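Local coordinates for protein oligopeptide ABC transporter OppAIV (Borrelia burgdorferi B31, PDB 4GL8) that probably binds oligopeptides as the periplasmic solute-binding component of an ABC transporter and delivers them for uptake across the membrane, at residues A[84-97]-A[160-174]. Numbering follows the deposited sequence.
Sequences ISDDGVVYTFHLRD and KTLEITLKSPKPYFL
Tyr91 and Phe93 each exchange two backbone hydrogen bonds with their partners Ile164 and Leu162 as strands 90-95 and 161-165 run antiparallel (161° between directions, axes 4.7 Å apart at closest); bonds from Leu166 N to Val89 O and Leu95 N to Lys160 O extend the pairing. On the face lined by Tyr91, Phe93, Leu162 and Ile164, the Tyr91 ring meets three side chains of 160-174. Phe173 turns an edge to it in a T-shaped stack (planes at 67°), CD2 over its centre; Ile84 CG2 covers the opposite face toward the rim. Leu174 CD2 packs obliquely 3.7 Å from Tyr91 CE2, while Leu166 CD1 lies 3.7 Å from Tyr91 CE1. Two waters hydrogen-bond to the phenol oxygen: one, 2.7 Å from Tyr91 OH, joins Gly88 O to Lys170 N; the second links Lys170 O and Leu174 N. Leu174 CD2 also reaches the edge of the Phe93 ring, 4.0 Å from Phe93 CE1. The opposite sheet face, with Val90, Thr92, His94, Thr161, Glu163 and Thr165, is more polar. There Glu163 CG, turned away from its own backbone N (chi1 -169°), lies 3.6 Å from Val90 CG1. A water bridges His94 ND1 to Thr161 OG1; His94 NE2 also hydrogen-bonds to Asp83, and Thr161 OG1 to Asp158. Within the five-stranded antiparallel sheet these strands lie between 74-84 and 154-158; helix 109-119 packs on Leu95 and Leu162, helix 129-135 on Leu166 and Phe173.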
loop_
_atom_site.group_PDB
_atom_site.type_symbol
_atom_site.label_atom_id
_atom_site.label_comp_id
_atom_site.label_asym_id
_atom_site.label_seq_id
_atom_site.Cartn_x
_atom_site.Cartn_y
_atom_site.Cartn_z
ATOM N N ILE A 84 -11.473 -1.023 25.205
ATOM C CA ILE A 84 -11.521 0.362 24.725
ATOM C C ILE A 84 -12.292 1.197 25.748
ATOM O O ILE A 84 -13.354 0.807 26.220
ATOM C CB ILE A 84 -12.219 0.464 23.356
ATOM C CG1 ILE A 84 -11.694 -0.624 22.414
ATOM C CG2 ILE A 84 -12.013 1.843 22.744
ATOM C CD1 ILE A 84 -12.377 -0.676 21.066
ATOM N N SER A 85 -11.736 2.346 26.105
ATOM C CA SER A 85 -12.396 3.221 27.059
ATOM C C SER A 85 -13.724 3.766 26.503
ATOM O O SER A 85 -13.914 3.871 25.316
ATOM C CB SER A 85 -11.475 4.372 27.423
ATOM O OG SER A 85 -11.217 5.143 26.274
ATOM N N ASP A 86 -14.605 4.158 27.399
ATOM C CA ASP A 86 -15.920 4.665 27.040
ATOM C C ASP A 86 -15.829 5.828 26.073
ATOM O O ASP A 86 -16.647 5.934 25.177
ATOM C CB ASP A 86 -16.663 5.144 28.299
ATOM C CG ASP A 86 -17.099 4.002 29.217
ATOM O OD1 ASP A 86 -17.046 2.812 28.810
ATOM O OD2 ASP A 86 -17.560 4.327 30.351
ATOM N N ASP A 87 -14.838 6.695 26.266
ATOM C CA ASP A 87 -14.646 7.866 25.383
ATOM C C ASP A 87 -13.898 7.539 24.069
ATOM O O ASP A 87 -13.648 8.421 23.261
ATOM C CB ASP A 87 -13.949 9.020 26.142
ATOM C CG ASP A 87 -12.495 8.725 26.474
ATOM O OD1 ASP A 87 -12.033 7.551 26.418
ATOM O OD2 ASP A 87 -11.789 9.686 26.819
ATOM N N GLY A 88 -13.526 6.280 23.877
ATOM C CA GLY A 88 -12.963 5.839 22.624
ATOM C C GLY A 88 -11.517 6.226 22.330
ATOM O O GLY A 88 -11.063 6.087 21.184
ATOM N N VAL A 89 -10.778 6.710 23.321
ATOM C CA VAL A 89 -9.403 7.125 23.025
ATOM C C VAL A 89 -8.334 6.212 23.569
ATOM O O VAL A 89 -7.232 6.250 23.070
ATOM C CB VAL A 89 -9.091 8.574 23.441
ATOM C CG1 VAL A 89 -10.052 9.536 22.796
ATOM C CG2 VAL A 89 -9.064 8.757 24.947
ATOM N N VAL A 90 -8.636 5.410 24.595
ATOM C CA VAL A 90 -7.623 4.576 25.267
ATOM C C VAL A 90 -7.840 3.107 25.005
ATOM O O VAL A 90 -8.829 2.528 25.454
ATOM C CB VAL A 90 -7.604 4.802 26.790
ATOM C CG1 VAL A 90 -6.380 4.113 27.418
ATOM C CG2 VAL A 90 -7.578 6.290 27.111
ATOM N N TYR A 91 -6.916 2.507 24.270
ATOM C CA TYR A 91 -6.963 1.082 23.927
ATOM C C TYR A 91 -5.963 0.331 24.760
ATOM O O TYR A 91 -4.816 0.781 24.929
ATOM C CB TYR A 91 -6.593 0.849 22.459
ATOM C CG TYR A 91 -7.654 1.284 21.511
ATOM C CD1 TYR A 91 -7.950 2.620 21.358
ATOM C CD2 TYR A 91 -8.360 0.366 20.767
ATOM C CE1 TYR A 91 -8.931 3.038 20.489
ATOM C CE2 TYR A 91 -9.348 0.770 19.895
ATOM C CZ TYR A 91 -9.630 2.109 19.756
ATOM O OH TYR A 91 -10.588 2.539 18.872
ATOM N N THR A 92 -6.390 -0.822 25.268
ATOM C CA THR A 92 -5.589 -1.601 26.207
ATOM C C THR A 92 -5.556 -3.018 25.629
ATOM O O THR A 92 -6.596 -3.686 25.535
ATOM C CB THR A 92 -6.192 -1.523 27.641
ATOM O OG1 THR A 92 -6.320 -0.142 28.050
ATOM C CG2 THR A 92 -5.339 -2.277 28.690
ATOM N N PHE A 93 -4.367 -3.439 25.194
ATOM C CA PHE A 93 -4.144 -4.748 24.596
ATOM C C PHE A 93 -3.546 -5.735 25.616
ATOM O O PHE A 93 -2.566 -5.435 26.312
ATOM C CB PHE A 93 -3.232 -4.591 23.366
ATOM C CG PHE A 93 -3.812 -3.705 22.322
ATOM C CD1 PHE A 93 -4.729 -4.209 21.398
ATOM C CD2 PHE A 93 -3.525 -2.355 22.300
ATOM C CE1 PHE A 93 -5.323 -3.386 20.471
ATOM C CE2 PHE A 93 -4.106 -1.519 21.347
ATOM C CZ PHE A 93 -5.020 -2.028 20.453
ATOM N N HIS A 94 -4.165 -6.912 25.697
ATOM C CA HIS A 94 -3.710 -7.996 26.583
ATOM C C HIS A 94 -2.974 -9.005 25.728
ATOM O O HIS A 94 -3.579 -9.635 24.856
ATOM C CB HIS A 94 -4.908 -8.641 27.286
ATOM C CG HIS A 94 -5.776 -7.649 27.972
ATOM N ND1 HIS A 94 -5.455 -7.113 29.210
ATOM C CD2 HIS A 94 -6.922 -7.047 27.581
ATOM C CE1 HIS A 94 -6.385 -6.235 29.557
ATOM N NE2 HIS A 94 -7.283 -6.170 28.584
ATOM N N LEU A 95 -1.661 -9.102 25.932
ATOM C CA LEU A 95 -0.828 -9.979 25.111
ATOM C C LEU A 95 -1.098 -11.442 25.493
ATOM O O LEU A 95 -1.380 -11.742 26.660
ATOM C CB LEU A 95 0.673 -9.627 25.273
ATOM C CG LEU A 95 1.081 -8.185 24.945
ATOM C CD1 LEU A 95 2.581 -7.961 25.071
ATOM C CD2 LEU A 95 0.593 -7.723 23.574
ATOM N N ARG A 96 -1.050 -12.348 24.512
ATOM C CA ARG A 96 -1.097 -13.783 24.821
ATOM C C ARG A 96 0.171 -14.216 25.569
ATOM O O ARG A 96 1.185 -13.524 25.533
ATOM C CB ARG A 96 -1.306 -14.636 23.575
ATOM C CG ARG A 96 -0.241 -14.469 22.514
ATOM C CD ARG A 96 -0.622 -15.241 21.256
ATOM N NE ARG A 96 -1.661 -14.569 20.489
ATOM C CZ ARG A 96 -2.915 -14.972 20.365
ATOM N NH1 ARG A 96 -3.323 -16.091 20.941
ATOM N NH2 ARG A 96 -3.773 -14.264 19.615
ATOM N N ASP A 97 0.064 -15.347 26.267
ATOM C CA ASP A 97 1.169 -15.946 27.021
ATOM C C ASP A 97 2.276 -16.501 26.146
ATOM O O ASP A 97 2.031 -16.940 25.028
ATOM C CB ASP A 97 0.645 -17.102 27.885
ATOM C CG ASP A 97 -0.372 -16.647 28.905
ATOM O OD1 ASP A 97 -0.365 -15.448 29.268
ATOM O OD2 ASP A 97 -1.185 -17.478 29.356
ATOM N N LYS A 160 2.582 -8.110 30.037
ATOM C CA LYS A 160 1.619 -8.596 29.047
ATOM C C LYS A 160 0.534 -7.565 28.758
ATOM O O LYS A 160 -0.552 -7.938 28.325
ATOM C CB LYS A 160 0.944 -9.869 29.537
ATOM C CG LYS A 160 1.867 -11.006 29.973
ATOM C CD LYS A 160 1.027 -12.275 30.079
ATOM C CE LYS A 160 1.456 -13.201 31.190
ATOM N NZ LYS A 160 2.483 -14.136 30.649
ATOM N N THR A 161 0.790 -6.284 29.015
ATOM C CA THR A 161 -0.259 -5.287 28.837
ATOM C C THR A 161 0.247 -3.990 28.232
ATOM O O THR A 161 1.096 -3.292 28.800
ATOM C CB THR A 161 -1.003 -5.016 30.152
ATOM O OG1 THR A 161 -1.282 -6.261 30.817
ATOM C CG2 THR A 161 -2.308 -4.324 29.876
ATOM N N LEU A 162 -0.295 -3.654 27.066
ATOM C CA LEU A 162 0.164 -2.461 26.323
ATOM C C LEU A 162 -0.990 -1.497 26.179
ATOM O O LEU A 162 -2.069 -1.880 25.749
ATOM C CB LEU A 162 0.698 -2.846 24.956
ATOM C CG LEU A 162 1.279 -1.662 24.167
ATOM C CD1 LEU A 162 2.693 -1.370 24.628
ATOM C CD2 LEU A 162 1.256 -1.916 22.685
ATOM N N GLU A 163 -0.778 -0.248 26.564
ATOM C CA GLU A 163 -1.827 0.752 26.419
ATOM C C GLU A 163 -1.455 1.764 25.348
ATOM O O GLU A 163 -0.362 2.339 25.395
ATOM C CB GLU A 163 -2.008 1.469 27.739
ATOM C CG GLU A 163 -3.219 2.348 27.866
ATOM C CD GLU A 163 -3.108 3.262 29.079
ATOM O OE1 GLU A 163 -2.313 4.266 29.026
ATOM O OE2 GLU A 163 -3.817 2.988 30.086
ATOM N N ILE A 164 -2.365 1.996 24.412
ATOM C CA ILE A 164 -2.194 3.040 23.415
ATOM C C ILE A 164 -3.337 4.056 23.524
ATOM O O ILE A 164 -4.535 3.693 23.424
ATOM C CB ILE A 164 -2.164 2.464 21.998
ATOM C CG1 ILE A 164 -1.024 1.473 21.876
ATOM C CG2 ILE A 164 -1.983 3.583 20.970
ATOM C CD1 ILE A 164 -0.944 0.830 20.521
ATOM N N THR A 165 -2.956 5.306 23.747
ATOM C CA THR A 165 -3.889 6.417 23.874
ATOM C C THR A 165 -3.923 7.200 22.553
ATOM O O THR A 165 -2.887 7.671 22.091
ATOM C CB THR A 165 -3.498 7.355 25.059
ATOM O OG1 THR A 165 -3.461 6.597 26.263
ATOM C CG2 THR A 165 -4.514 8.466 25.264
ATOM N N LEU A 166 -5.112 7.325 21.953
ATOM C CA LEU A 166 -5.286 8.056 20.702
ATOM C C LEU A 166 -5.437 9.550 20.934
ATOM O O LEU A 166 -5.909 9.980 21.958
ATOM C CB LEU A 166 -6.488 7.546 19.926
ATOM C CG LEU A 166 -6.520 6.075 19.495
ATOM C CD1 LEU A 166 -7.610 5.856 18.444
ATOM C CD2 LEU A 166 -5.172 5.597 18.966
ATOM N N LYS A 167 -4.978 10.324 19.971
ATOM C CA LYS A 167 -5.173 11.777 19.910
ATOM C C LYS A 167 -6.682 12.137 19.915
ATOM O O LYS A 167 -7.130 13.040 20.597
ATOM C CB LYS A 167 -4.502 12.213 18.600
ATOM C CG LYS A 167 -4.137 13.665 18.434
ATOM C CD LYS A 167 -3.427 13.837 17.091
ATOM C CE LYS A 167 -3.827 15.144 16.450
ATOM N NZ LYS A 167 -3.579 16.268 17.415
ATOM N N SER A 168 -7.449 11.387 19.131
ATOM C CA SER A 168 -8.898 11.512 19.035
ATOM C C SER A 168 -9.442 10.129 18.627
ATOM O O SER A 168 -8.706 9.314 18.087
ATOM C CB SER A 168 -9.300 12.578 18.004
ATOM O OG SER A 168 -8.698 12.321 16.734
ATOM N N PRO A 169 -10.714 9.849 18.921
ATOM C CA PRO A 169 -11.285 8.559 18.538
ATOM C C PRO A 169 -11.170 8.271 17.052
ATOM O O PRO A 169 -11.262 9.184 16.223
ATOM C CB PRO A 169 -12.767 8.684 18.944
ATOM C CG PRO A 169 -12.757 9.670 20.080
ATOM C CD PRO A 169 -11.659 10.658 19.727
ATOM N N LYS A 170 -10.980 6.991 16.734
ATOM C CA LYS A 170 -10.817 6.535 15.381
ATOM C C LYS A 170 -11.302 5.107 15.306
ATOM O O LYS A 170 -10.581 4.207 15.731
ATOM C CB LYS A 170 -9.354 6.573 14.985
ATOM C CG LYS A 170 -8.853 7.963 14.678
ATOM C CD LYS A 170 -7.386 7.937 14.327
ATOM C CE LYS A 170 -6.932 9.219 13.645
ATOM N NZ LYS A 170 -7.322 10.405 14.430
ATOM N N PRO A 171 -12.493 4.892 14.713
ATOM C CA PRO A 171 -13.105 3.568 14.589
ATOM C C PRO A 171 -12.278 2.596 13.770
ATOM O O PRO A 171 -12.378 1.397 13.987
ATOM C CB PRO A 171 -14.447 3.851 13.879
ATOM C CG PRO A 171 -14.694 5.318 14.080
ATOM C CD PRO A 171 -13.323 5.927 14.050
ATOM N N TYR A 172 -11.464 3.107 12.851
ATOM C CA TYR A 172 -10.567 2.251 12.066
ATOM C C TYR A 172 -9.175 2.030 12.686
ATOM O O TYR A 172 -8.314 1.409 12.081
ATOM C CB TYR A 172 -10.403 2.830 10.652
ATOM C CG TYR A 172 -10.109 4.296 10.639
ATOM C CD1 TYR A 172 -11.139 5.214 10.588
ATOM C CD2 TYR A 172 -8.805 4.770 10.717
ATOM C CE1 TYR A 172 -10.884 6.574 10.596
ATOM C CE2 TYR A 172 -8.536 6.128 10.701
ATOM C CZ TYR A 172 -9.593 7.023 10.642
ATOM O OH TYR A 172 -9.365 8.370 10.659
ATOM N N PHE A 173 -8.915 2.540 13.878
ATOM C CA PHE A 173 -7.598 2.272 14.518
ATOM C C PHE A 173 -7.215 0.771 14.608
ATOM O O PHE A 173 -6.094 0.361 14.254
ATOM C CB PHE A 173 -7.553 2.882 15.909
ATOM C CG PHE A 173 -6.267 2.637 16.629
ATOM C CD1 PHE A 173 -5.072 3.107 16.108
ATOM C CD2 PHE A 173 -6.245 1.925 17.820
ATOM C CE1 PHE A 173 -3.878 2.883 16.763
ATOM C CE2 PHE A 173 -5.051 1.696 18.481
ATOM C CZ PHE A 173 -3.866 2.190 17.945
ATOM N N LEU A 174 -8.112 -0.068 15.088
ATOM C CA LEU A 174 -7.784 -1.492 15.165
ATOM C C LEU A 174 -7.310 -2.060 13.807
ATOM O O LEU A 174 -6.326 -2.795 13.729
ATOM C CB LEU A 174 -8.963 -2.314 15.727
ATOM C CG LEU A 174 -9.444 -1.949 17.139
ATOM C CD1 LEU A 174 -10.771 -2.601 17.518
ATOM C CD2 LEU A 174 -8.377 -2.333 18.160
HETATM O O HOH W 1 -11.337 5.103 18.773
HETATM O O HOH W 2 -10.747 1.164 16.252
HETATM O O HOH W 3 -2.933 -8.319 30.091
HETATM O O HOH W 4 -2.614 -10.647 28.933
#